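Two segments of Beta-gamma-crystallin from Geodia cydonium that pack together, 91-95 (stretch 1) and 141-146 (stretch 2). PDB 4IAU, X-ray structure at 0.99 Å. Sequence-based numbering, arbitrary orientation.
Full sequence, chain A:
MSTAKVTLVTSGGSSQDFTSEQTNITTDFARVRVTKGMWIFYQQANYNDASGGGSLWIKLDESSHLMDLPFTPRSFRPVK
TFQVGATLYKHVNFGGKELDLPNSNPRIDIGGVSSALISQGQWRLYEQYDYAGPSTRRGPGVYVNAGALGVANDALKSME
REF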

# COMPACT_ATOMS: atom_id res chain seq x y z
N HIS A 91 -5.76 -0.24 -7.30
CA HIS A 91 -5.70 -1.58 -7.88
C HIS A 91 -5.64 -2.64 -6.77
O HIS A 91 -5.29 -2.33 -5.62
CB HIS A 91 -4.53 -1.73 -8.79
CG HIS A 91 -4.49 -0.78 -9.91
ND1 HIS A 91 -5.61 -0.44 -10.62
CD2 HIS A 91 -3.47 -0.08 -10.40
CE1 HIS A 91 -5.26 0.45 -11.54
NE2 HIS A 91 -3.97 0.69 -11.45
N VAL A 92 -5.99 -3.85 -7.16
CA VAL A 92 -5.74 -4.99 -6.28
C VAL A 92 -4.24 -5.02 -5.95
O VAL A 92 -3.39 -4.44 -6.63
CB VAL A 92 -6.18 -6.30 -6.90
CG1 VAL A 92 -7.70 -6.35 -7.11
CG2 VAL A 92 -5.43 -6.64 -8.21
N ASN A 93 -3.91 -5.73 -4.86
CA ASN A 93 -2.52 -5.96 -4.52
C ASN A 93 -1.76 -4.64 -4.34
O ASN A 93 -0.59 -4.50 -4.64
CB ASN A 93 -1.80 -6.83 -5.52
CG ASN A 93 -2.48 -8.19 -5.68
OD1 ASN A 93 -3.07 -8.71 -4.75
ND2 ASN A 93 -2.41 -8.70 -6.90
N PHE A 94 -2.48 -3.65 -3.81
CA PHE A 94 -1.89 -2.40 -3.36
C PHE A 94 -1.29 -1.62 -4.50
O PHE A 94 -0.35 -0.81 -4.29
CB PHE A 94 -0.92 -2.59 -2.19
CG PHE A 94 -1.47 -3.61 -1.24
CD1 PHE A 94 -2.70 -3.38 -0.59
CD2 PHE A 94 -0.83 -4.81 -1.00
CE1 PHE A 94 -3.27 -4.35 0.19
CE2 PHE A 94 -1.39 -5.76 -0.22
CZ PHE A 94 -2.63 -5.54 0.39
N GLY A 95 -1.81 -1.78 -5.72
CA GLY A 95 -1.27 -1.07 -6.84
C GLY A 95 -1.94 0.26 -7.10
O GLY A 95 -3.03 0.55 -6.64
N GLY A 141 -5.60 -5.07 9.26
CA GLY A 141 -5.45 -6.21 8.41
C GLY A 141 -4.93 -5.81 7.03
O GLY A 141 -4.74 -4.65 6.68
N VAL A 142 -4.72 -6.87 6.26
CA VAL A 142 -4.21 -6.81 4.87
C VAL A 142 -5.33 -7.26 3.96
O VAL A 142 -5.82 -8.39 4.07
CB VAL A 142 -2.98 -7.70 4.74
CG1 VAL A 142 -2.49 -7.76 3.33
CG2 VAL A 142 -1.88 -7.23 5.69
N TYR A 143 -5.78 -6.39 3.06
CA TYR A 143 -6.97 -6.64 2.25
C TYR A 143 -6.60 -6.48 0.77
O TYR A 143 -6.61 -5.39 0.22
CB TYR A 143 -8.10 -5.70 2.67
CG TYR A 143 -8.42 -5.79 4.12
CD1 TYR A 143 -9.24 -6.80 4.64
CD2 TYR A 143 -7.91 -4.87 5.03
CE1 TYR A 143 -9.53 -6.89 5.96
CE2 TYR A 143 -8.20 -4.96 6.35
CZ TYR A 143 -8.99 -5.95 6.84
OH TYR A 143 -9.32 -6.06 8.18
N VAL A 144 -6.21 -7.59 0.11
CA VAL A 144 -5.63 -7.52 -1.20
C VAL A 144 -6.63 -7.28 -2.33
O VAL A 144 -6.22 -6.99 -3.45
CB VAL A 144 -4.77 -8.77 -1.55
CG1 VAL A 144 -3.63 -8.95 -0.59
CG2 VAL A 144 -5.64 -10.01 -1.64
N ASN A 145 -7.92 -7.39 -2.03
CA ASN A 145 -8.96 -7.12 -3.00
C ASN A 145 -10.16 -6.53 -2.25
O ASN A 145 -10.24 -6.51 -1.03
CB ASN A 145 -9.30 -8.40 -3.82
CG ASN A 145 -9.78 -9.55 -2.95
OD1 ASN A 145 -10.29 -9.38 -1.91
ND2 ASN A 145 -9.44 -10.79 -3.30
N ALA A 146 -11.14 -6.04 -3.02
CA ALA A 146 -12.27 -5.35 -2.44
C ALA A 146 -13.18 -6.30 -1.64
O ALA A 146 -13.75 -5.94 -0.60
CB ALA A 146 -13.09 -4.65 -3.51
O HOH W 1 -5.79 -9.70 -5.28

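The two stretches form a small, mixed contact in which one direct backbone hydrogen bond is flanked by an apolar cluster around F94 and reinforced by a bridging water. Stretch 1 is a compact turn, closed by backbone hydrogen bonds from H91 N to G95 O (2.9 Å) and from G95 N to V92 O (3.2 Å). Within it, N93 and F94 both adopt positive phi values. Stretch 2 leaves its strand after Y143, and V144 lies opposite N93, their CA atoms 4.8 Å apart. Here N93 N donates to V144 O at 3.0 Å, with a nearly linear N-H...O angle of 169°. The same carbonyl receives a weak hydrogen bond from water 1 (water O to V144 O, 3.3 Å), which also donates to N93 OD1 at 2.9 Å; the water thus links side chain and backbone across the contact.

F94 supplies the largest buried patch of stretch 1. Its CB points sideways, but the ring reaches across so that CZ lies 3.7 Å from both V142 CG1 and V144 CG1, packing hydrocarbon against hydrocarbon. Between these valines in sequence, Y143 contributes its backbone: its O approaches F94 CE1 to 3.5 Å, while its CA-to-CB bond points away from stretch 1. V92 adds a looser contact, with CG1 4.2 Å from N145 CB.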